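Local coordinates for protein fiber (Human adenovirus 35, PDB 2QLK) that probably attaches the virus to host cells through its trimeric head (knob) domain, which carries binding sites for the receptor CD46, at residues Cys34-Asn39 with Ala80-Arg85; Asn141-Ile146 with Phe203-Ile208; Leu160-Met165 with Phe181-Asn186. All blocks are in the same frame, centred on the assembly; numbering follows the deposited sequence.

Contact 1. Residues Cys34-Asn39 with Ala80-Arg85; sequences CQIVEN and ANIQLR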
# COMPACT_ATOMS: atom_id res chain seq x y z
N CYS A 34 4.48 -23.42 6.98
CA CYS A 34 4.97 -23.51 5.60
C CYS A 34 6.37 -24.07 5.53
O CYS A 34 7.04 -24.21 6.54
CB CYS A 34 4.90 -22.14 4.92
SG CYS A 34 5.84 -20.86 5.72
N GLN A 35 6.82 -24.41 4.33
CA GLN A 35 8.15 -24.99 4.18
C GLN A 35 8.98 -24.13 3.25
O GLN A 35 8.71 -24.03 2.06
CB GLN A 35 8.03 -26.43 3.64
CG GLN A 35 7.05 -27.27 4.48
CD GLN A 35 7.01 -28.76 4.13
OE1 GLN A 35 6.99 -29.14 2.96
NE2 GLN A 35 6.98 -29.60 5.17
N ILE A 36 10.00 -23.52 3.83
CA ILE A 36 10.89 -22.64 3.10
C ILE A 36 12.03 -23.42 2.45
O ILE A 36 12.40 -23.15 1.31
CB ILE A 36 11.47 -21.56 4.05
CG1 ILE A 36 10.34 -20.59 4.42
CG2 ILE A 36 12.64 -20.80 3.39
CD1 ILE A 36 10.60 -19.81 5.68
N VAL A 37 12.59 -24.36 3.19
CA VAL A 37 13.68 -25.18 2.70
C VAL A 37 13.09 -26.39 1.99
O VAL A 37 12.27 -27.11 2.58
CB VAL A 37 14.58 -25.64 3.88
CG1 VAL A 37 15.61 -26.64 3.41
CG2 VAL A 37 15.24 -24.42 4.50
N GLU A 38 13.45 -26.62 0.74
CA GLU A 38 12.89 -27.78 0.06
C GLU A 38 13.36 -29.05 0.77
O GLU A 38 14.45 -29.07 1.37
CB GLU A 38 13.26 -27.79 -1.43
CG GLU A 38 14.73 -27.80 -1.78
CD GLU A 38 14.96 -27.59 -3.27
OE1 GLU A 38 14.00 -27.20 -3.97
OE2 GLU A 38 16.10 -27.81 -3.74
N ASN A 39 12.54 -30.09 0.74
CA ASN A 39 12.88 -31.34 1.40
C ASN A 39 13.15 -31.07 2.88
O ASN A 39 14.29 -31.09 3.34
CB ASN A 39 14.11 -31.98 0.75
CG ASN A 39 13.77 -32.76 -0.51
OD1 ASN A 39 14.65 -33.18 -1.24
ND2 ASN A 39 12.47 -32.96 -0.75
N ALA A 80 19.71 -13.79 -0.73
CA ALA A 80 18.81 -14.86 -0.29
C ALA A 80 17.50 -14.77 -1.03
O ALA A 80 17.11 -13.71 -1.52
CB ALA A 80 18.58 -14.76 1.20
N ASN A 81 16.80 -15.89 -1.12
CA ASN A 81 15.54 -15.93 -1.82
C ASN A 81 14.65 -16.92 -1.09
O ASN A 81 15.08 -18.01 -0.71
CB ASN A 81 15.74 -16.38 -3.26
CG ASN A 81 14.45 -16.44 -4.03
OD1 ASN A 81 13.92 -15.41 -4.46
ND2 ASN A 81 13.91 -17.64 -4.19
N ILE A 82 13.41 -16.52 -0.88
CA ILE A 82 12.44 -17.33 -0.21
C ILE A 82 11.22 -17.30 -1.11
O ILE A 82 10.82 -16.23 -1.58
CB ILE A 82 12.10 -16.75 1.14
CG1 ILE A 82 13.36 -16.82 2.03
CG2 ILE A 82 10.86 -17.45 1.71
CD1 ILE A 82 13.21 -16.15 3.38
N GLN A 83 10.66 -18.47 -1.37
CA GLN A 83 9.49 -18.57 -2.21
C GLN A 83 8.42 -19.41 -1.52
O GLN A 83 8.72 -20.43 -0.92
CB GLN A 83 9.85 -19.22 -3.54
CG GLN A 83 8.70 -19.22 -4.54
CD GLN A 83 9.03 -19.95 -5.83
OE1 GLN A 83 8.99 -21.18 -5.89
NE2 GLN A 83 9.38 -19.18 -6.87
N LEU A 84 7.18 -18.97 -1.62
CA LEU A 84 6.09 -19.71 -0.99
C LEU A 84 4.98 -19.76 -2.02
O LEU A 84 4.47 -18.72 -2.45
CB LEU A 84 5.62 -18.99 0.28
CG LEU A 84 5.90 -19.48 1.71
CD1 LEU A 84 6.85 -20.70 1.76
CD2 LEU A 84 6.44 -18.33 2.52
N ARG A 85 4.62 -20.96 -2.44
CA ARG A 85 3.56 -21.13 -3.43
C ARG A 85 2.26 -21.66 -2.84
O ARG A 85 2.26 -22.66 -2.10
CB ARG A 85 4.01 -22.10 -4.51
CG ARG A 85 5.32 -21.74 -5.20
CD ARG A 85 5.88 -22.99 -5.87
NE ARG A 85 6.02 -24.07 -4.89
CZ ARG A 85 6.00 -25.37 -5.18
NH1 ARG A 85 5.84 -25.79 -6.43
NH2 ARG A 85 6.13 -26.27 -4.20
O HOH W 1 12.09 -20.76 -0.42
O HOH W 2 14.33 -21.09 -0.43
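Ile36 faces Ile82 with their CA atoms 6.4 Å apart, the loop 34-39 running past the edge of strand 80-85 without direct backbone pairing. Two waters fill in between the main chains. The first donates to Ile36 O and accepts from Gln83 N, 2.9 Å from that nitrogen; the second donates to Asn81 O at 3.2 Å and has a weak bond to Ile36 O. They thus serve the outward-facing polar groups of an edge strand whose alternate residues, Ile82 and Leu84, make backbone hydrogen bonds to Trp183 and Phe181 on its other side.

Apart from the waters the contact is apolar. The side chains of Ile36 and Ile82 cross at a slant and meet methyl to methyl, CG2 of Ile36 lying 4.1 Å from CG2 of Ile82; both CG2 branches stand anti to their own backbone N. Leu84 reaches the loop with CD1, which lies 4.0 Å from Cys34 CB and 3.8 Å from the carbonyl oxygen of Gln35. Cys34 SG, turned between its backbone N and carbonyl carbon (chi1 59°), comes equally near both methyls of Leu84. The nearly eclipsed chi2 of Leu84, 7°, makes the exact placing of those methyls less certain.

Asp44 holds the loop, one carboxylate oxygen taking the N-H of Ile36 and the other that of Val37. Cys34, Ile82 and Leu84 all also touch Leu64 on strand 57-66 of the other sheet, so the loop closes one side of the knob's antiparallel beta sandwich.

Contact 2. Residues Asn141-Ile146 with Phe203-Ile208; sequences NYIHGI and FFFSYI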
# COMPACT_ATOMS: atom_id res chain seq x y z
N ASN A 141 0.63 -10.25 -14.34
CA ASN A 141 0.35 -11.28 -13.36
C ASN A 141 1.26 -11.12 -12.14
O ASN A 141 1.33 -11.99 -11.27
CB ASN A 141 0.54 -12.65 -13.98
CG ASN A 141 -0.71 -13.13 -14.68
OD1 ASN A 141 -1.23 -12.47 -15.58
ND2 ASN A 141 -1.22 -14.29 -14.25
N TYR A 142 1.96 -9.99 -12.08
CA TYR A 142 2.85 -9.73 -10.95
C TYR A 142 2.54 -8.45 -10.19
O TYR A 142 2.10 -7.45 -10.77
CB TYR A 142 4.30 -9.63 -11.44
CG TYR A 142 4.93 -10.94 -11.89
CD1 TYR A 142 5.38 -11.88 -10.96
CD2 TYR A 142 5.08 -11.23 -13.24
CE1 TYR A 142 5.98 -13.08 -11.38
CE2 TYR A 142 5.67 -12.41 -13.67
CZ TYR A 142 6.12 -13.33 -12.74
OH TYR A 142 6.74 -14.50 -13.17
N ILE A 143 2.75 -8.53 -8.87
CA ILE A 143 2.68 -7.38 -7.99
C ILE A 143 4.13 -7.33 -7.46
O ILE A 143 4.73 -8.38 -7.09
CB ILE A 143 1.71 -7.58 -6.81
CG1 ILE A 143 0.26 -7.57 -7.34
CG2 ILE A 143 1.90 -6.45 -5.76
CD1 ILE A 143 -0.80 -7.88 -6.28
N HIS A 144 4.74 -6.14 -7.49
CA HIS A 144 6.13 -6.01 -7.00
C HIS A 144 6.16 -4.89 -5.99
O HIS A 144 5.53 -3.85 -6.20
CB HIS A 144 7.09 -5.65 -8.13
CG HIS A 144 7.07 -6.60 -9.27
ND1 HIS A 144 6.43 -6.31 -10.46
CD2 HIS A 144 7.60 -7.84 -9.42
CE1 HIS A 144 6.57 -7.33 -11.29
NE2 HIS A 144 7.27 -8.27 -10.68
N GLY A 145 6.91 -5.08 -4.92
CA GLY A 145 7.00 -4.10 -3.89
C GLY A 145 8.24 -4.33 -3.08
O GLY A 145 9.09 -5.18 -3.42
N ILE A 146 8.35 -3.57 -2.00
CA ILE A 146 9.49 -3.63 -1.11
C ILE A 146 8.98 -3.78 0.31
O ILE A 146 8.02 -3.12 0.67
CB ILE A 146 10.27 -2.27 -1.15
CG1 ILE A 146 10.90 -2.06 -2.52
CG2 ILE A 146 11.28 -2.22 0.01
CD1 ILE A 146 11.90 -3.12 -2.90
N PHE A 203 3.79 -6.66 4.13
CA PHE A 203 3.61 -6.11 2.79
C PHE A 203 2.10 -6.10 2.50
O PHE A 203 1.42 -7.14 2.64
CB PHE A 203 4.32 -6.96 1.74
CG PHE A 203 4.17 -6.43 0.33
CD1 PHE A 203 4.72 -5.20 -0.03
CD2 PHE A 203 3.40 -7.12 -0.61
CE1 PHE A 203 4.49 -4.65 -1.33
CE2 PHE A 203 3.18 -6.59 -1.90
CZ PHE A 203 3.72 -5.36 -2.25
N PHE A 204 1.60 -4.94 2.07
CA PHE A 204 0.20 -4.77 1.77
C PHE A 204 -0.04 -4.78 0.28
O PHE A 204 0.71 -4.19 -0.49
CB PHE A 204 -0.30 -3.46 2.34
CG PHE A 204 0.24 -3.14 3.68
CD1 PHE A 204 0.08 -4.02 4.72
CD2 PHE A 204 0.92 -1.95 3.90
CE1 PHE A 204 0.57 -3.72 5.96
CE2 PHE A 204 1.41 -1.65 5.14
CZ PHE A 204 1.23 -2.54 6.18
N PHE A 205 -1.12 -5.43 -0.14
CA PHE A 205 -1.41 -5.48 -1.57
C PHE A 205 -2.89 -5.68 -1.81
O PHE A 205 -3.65 -5.91 -0.86
CB PHE A 205 -0.65 -6.66 -2.21
CG PHE A 205 -0.99 -8.00 -1.58
CD1 PHE A 205 -0.41 -8.38 -0.37
CD2 PHE A 205 -1.88 -8.88 -2.19
CE1 PHE A 205 -0.70 -9.59 0.23
CE2 PHE A 205 -2.18 -10.10 -1.62
CZ PHE A 205 -1.59 -10.47 -0.39
N SER A 206 -3.29 -5.57 -3.06
CA SER A 206 -4.66 -5.83 -3.43
C SER A 206 -4.64 -6.50 -4.81
O SER A 206 -3.66 -6.35 -5.57
CB SER A 206 -5.48 -4.55 -3.53
OG SER A 206 -5.41 -3.79 -2.33
N TYR A 207 -5.68 -7.27 -5.10
CA TYR A 207 -5.84 -7.88 -6.42
C TYR A 207 -7.34 -8.02 -6.71
O TYR A 207 -8.17 -8.02 -5.81
CB TYR A 207 -5.09 -9.22 -6.56
CG TYR A 207 -5.45 -10.33 -5.59
CD1 TYR A 207 -6.64 -11.05 -5.72
CD2 TYR A 207 -4.59 -10.66 -4.55
CE1 TYR A 207 -6.95 -12.11 -4.82
CE2 TYR A 207 -4.89 -11.70 -3.64
CZ TYR A 207 -6.06 -12.42 -3.79
OH TYR A 207 -6.32 -13.46 -2.91
N ILE A 208 -7.66 -8.08 -7.99
CA ILE A 208 -9.02 -8.18 -8.47
C ILE A 208 -9.52 -9.61 -8.23
O ILE A 208 -8.87 -10.59 -8.63
CB ILE A 208 -9.06 -7.84 -9.95
CG1 ILE A 208 -8.51 -6.42 -10.13
CG2 ILE A 208 -10.50 -7.98 -10.51
CD1 ILE A 208 -8.30 -6.02 -11.58
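Ile143 and Phe203 lean across each other at an angle in the space between two strands. The gamma methyl of Ile143, CG2, meets the ring at its edge, near the ring plane, 4.1 Å from Phe203 CE2. The other branch of Ile143 goes further along the partner strand: CD1 comes within 3.3 Å of the carbonyl oxygen of Ser206, a tight approach, and 4.3 Å from Phe205 CB. With CG anti to its backbone N (chi1 -180°), the Phe203 ring reaches out to the main chain of the opposing strand. There CE1 lies 3.6 Å from Gly145 CA, so the aromatic ring packs directly against backbone, and CD1 of Phe203 lies 4.0 Å from Ile146 O. Phe205 starts toward Ile143 at CB, but its ring then turns away.

The strands 142-146 and 203-208 run roughly antiparallel, at 156°, with axes 8.1 Å apart at their closest, a spacing too wide for backbone pairing. Each pairs elsewhere: Ile143 and Gly145 make backbone hydrogen bonds to Ile164 and Ile162 of strand 157-166, Phe203 and Phe205 to Val62 and Gly60 of strand 57-66. Ile143 also packs on Phe204 of a second subunit, placing the contact beside the trimer interface. Within the chain, it joins the outermost strands of two facing sheets, with Phe203 touching both Ile162 on strand 157-166 and Val62 on strand 57-66.

Contact 3. Residues Leu160-Met165 with Phe181-Asn186; sequences LNISIM and FEWNLN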
# COMPACT_ATOMS: atom_id res chain seq x y z
N LEU A 160 13.77 -5.65 1.20
CA LEU A 160 13.55 -6.96 0.59
C LEU A 160 12.63 -6.72 -0.58
O LEU A 160 11.62 -6.02 -0.45
CB LEU A 160 12.87 -7.93 1.58
CG LEU A 160 13.64 -8.33 2.86
CD1 LEU A 160 12.78 -9.28 3.74
CD2 LEU A 160 14.94 -9.03 2.45
N ASN A 161 13.01 -7.24 -1.74
CA ASN A 161 12.17 -7.07 -2.90
C ASN A 161 11.14 -8.15 -2.73
O ASN A 161 11.48 -9.27 -2.37
CB ASN A 161 12.96 -7.33 -4.18
CG ASN A 161 14.17 -6.44 -4.29
OD1 ASN A 161 14.04 -5.23 -4.48
ND2 ASN A 161 15.35 -7.02 -4.16
N ILE A 162 9.87 -7.81 -2.94
CA ILE A 162 8.85 -8.82 -2.83
C ILE A 162 8.01 -8.83 -4.09
O ILE A 162 7.66 -7.79 -4.63
CB ILE A 162 7.91 -8.64 -1.60
CG1 ILE A 162 6.76 -9.66 -1.71
CG2 ILE A 162 7.34 -7.19 -1.54
CD1 ILE A 162 6.11 -9.95 -0.42
N SER A 163 7.71 -10.04 -4.56
CA SER A 163 6.91 -10.23 -5.75
C SER A 163 5.80 -11.21 -5.47
O SER A 163 5.99 -12.23 -4.80
CB SER A 163 7.75 -10.79 -6.89
OG SER A 163 8.58 -9.79 -7.45
N ILE A 164 4.61 -10.88 -5.96
CA ILE A 164 3.50 -11.78 -5.79
C ILE A 164 3.04 -12.11 -7.19
O ILE A 164 2.79 -11.23 -8.00
CB ILE A 164 2.37 -11.12 -5.02
CG1 ILE A 164 2.91 -10.66 -3.66
CG2 ILE A 164 1.20 -12.10 -4.91
CD1 ILE A 164 1.85 -10.07 -2.73
N MET A 165 2.98 -13.40 -7.50
CA MET A 165 2.55 -13.81 -8.83
C MET A 165 1.20 -14.47 -8.71
O MET A 165 1.01 -15.40 -7.90
CB MET A 165 3.57 -14.78 -9.43
CG MET A 165 3.29 -15.11 -10.89
SD MET A 165 4.37 -16.40 -11.53
CE MET A 165 3.21 -17.80 -11.67
N PHE A 181 4.42 -16.16 -3.41
CA PHE A 181 5.09 -15.03 -2.76
C PHE A 181 6.57 -15.27 -2.88
O PHE A 181 7.03 -16.40 -2.69
CB PHE A 181 4.75 -14.97 -1.26
CG PHE A 181 3.30 -14.67 -0.95
CD1 PHE A 181 2.82 -13.34 -0.99
CD2 PHE A 181 2.42 -15.69 -0.67
CE1 PHE A 181 1.46 -13.06 -0.74
CE2 PHE A 181 1.06 -15.42 -0.42
CZ PHE A 181 0.58 -14.11 -0.46
N GLU A 182 7.33 -14.23 -3.19
CA GLU A 182 8.76 -14.38 -3.23
C GLU A 182 9.47 -13.16 -2.65
O GLU A 182 9.18 -12.03 -3.03
CB GLU A 182 9.22 -14.66 -4.65
CG GLU A 182 10.70 -14.98 -4.72
CD GLU A 182 11.10 -15.60 -6.05
OE1 GLU A 182 10.75 -16.78 -6.28
OE2 GLU A 182 11.76 -14.90 -6.85
N TRP A 183 10.35 -13.39 -1.68
CA TRP A 183 11.14 -12.32 -1.05
C TRP A 183 12.59 -12.51 -1.49
O TRP A 183 13.10 -13.63 -1.48
CB TRP A 183 11.11 -12.39 0.46
CG TRP A 183 9.79 -12.09 1.08
CD1 TRP A 183 9.38 -10.91 1.60
CD2 TRP A 183 8.71 -13.02 1.27
NE1 TRP A 183 8.10 -11.02 2.12
CE2 TRP A 183 7.67 -12.31 1.94
CE3 TRP A 183 8.52 -14.37 0.95
CZ2 TRP A 183 6.45 -12.92 2.30
CZ3 TRP A 183 7.32 -14.98 1.31
CH2 TRP A 183 6.30 -14.25 1.98
N ASN A 184 13.26 -11.42 -1.82
CA ASN A 184 14.62 -11.49 -2.27
C ASN A 184 15.48 -10.46 -1.54
O ASN A 184 15.18 -9.26 -1.51
CB ASN A 184 14.68 -11.24 -3.77
CG ASN A 184 16.09 -11.34 -4.31
OD1 ASN A 184 16.63 -12.45 -4.50
ND2 ASN A 184 16.71 -10.19 -4.56
N LEU A 185 16.56 -10.94 -0.96
CA LEU A 185 17.51 -10.07 -0.29
C LEU A 185 18.73 -9.94 -1.21
O LEU A 185 19.32 -10.94 -1.62
CB LEU A 185 17.96 -10.68 1.04
CG LEU A 185 19.22 -9.92 1.55
CD1 LEU A 185 18.84 -8.50 2.06
CD2 LEU A 185 19.89 -10.73 2.64
N ASN A 186 19.12 -8.72 -1.53
CA ASN A 186 20.29 -8.53 -2.38
C ASN A 186 21.05 -7.34 -1.82
O ASN A 186 20.86 -6.22 -2.26
CB ASN A 186 19.85 -8.27 -3.82
CG ASN A 186 21.02 -8.05 -4.76
OD1 ASN A 186 21.65 -6.99 -4.73
ND2 ASN A 186 21.32 -9.04 -5.58
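Ile162 and Trp183 form a non-hydrogen-bonded pair of the antiparallel beta hairpin built by strands 157-166 and 177-186, and their side chains lie next to each other, pointing the same way. From CB, which lies near the carbonyl oxygen of Glu182, Ile162 sends CG1 out anti to its backbone N (chi1 173°). CG1 passes 3.6 Å from Glu182 O, and CD1 then settles over one face of the indole, displaced toward the rim. There CD1 lies 3.4 Å from Trp183 NE1 and 3.7 Å from Trp183 CE2, a methyl laid on the aromatic surface close to the ring nitrogen.

The pairs on either side are hydrogen-bonded. Asn161 and Asn184 exchange two backbone bonds, as do Ser163 and Glu182; that from Ser163 N to Glu182 O is 2.9 Å long with an angle of 162° at the hydrogen. Glu182 O also receives a CA-H contact from Ile162 CA at 3.2 Å, so this oxygen is approached by two neighbouring residues of the partner strand.

The side chains of Asn161, Ser163, Glu182 and Asn184 share the more exposed face, where OE1 of Glu182 accepts a hydrogen bond from Gln83 NE2 of the next strand. Ile162, Ile164, Phe181 and Trp183 look the other way, into the sandwich, where Ile162 and Ile164 touch Phe203, Ile164 and Phe181 touch Phe205, and Trp183 packs on Ile82 and Leu84. At the open end of the hairpin, away from its turn, Leu160 CD2 rests 3.7 Å from Leu185 CB. Toward the turn, Ile164 lies beside Phe181, its CD1 3.6 Å from Phe181 CE1.

In the fold
Contact 3 is the middle of one four-stranded sheet, and the other two contacts reach that sheet at its two outermost strands. Strand 79-88 of contact 1 pairs with strand 177-186, and strand 142-150 of contact 2 pairs with strand 157-166. Centres of contacts 1 and 3 are about 12 Å apart, those of contacts 2 and 3 about 11 Å. Contacts 1 and 2 lie on opposite sides of the chain's centre, about 19 Å between centres, and do not touch. Contact 3 is nested in the chain between the segments of contact 2. A glycerol, probably from crystallisation, comes within about 3 Å of the Phe203 side chain, nearest atoms, and hydrogen-bonds to Phe204 N.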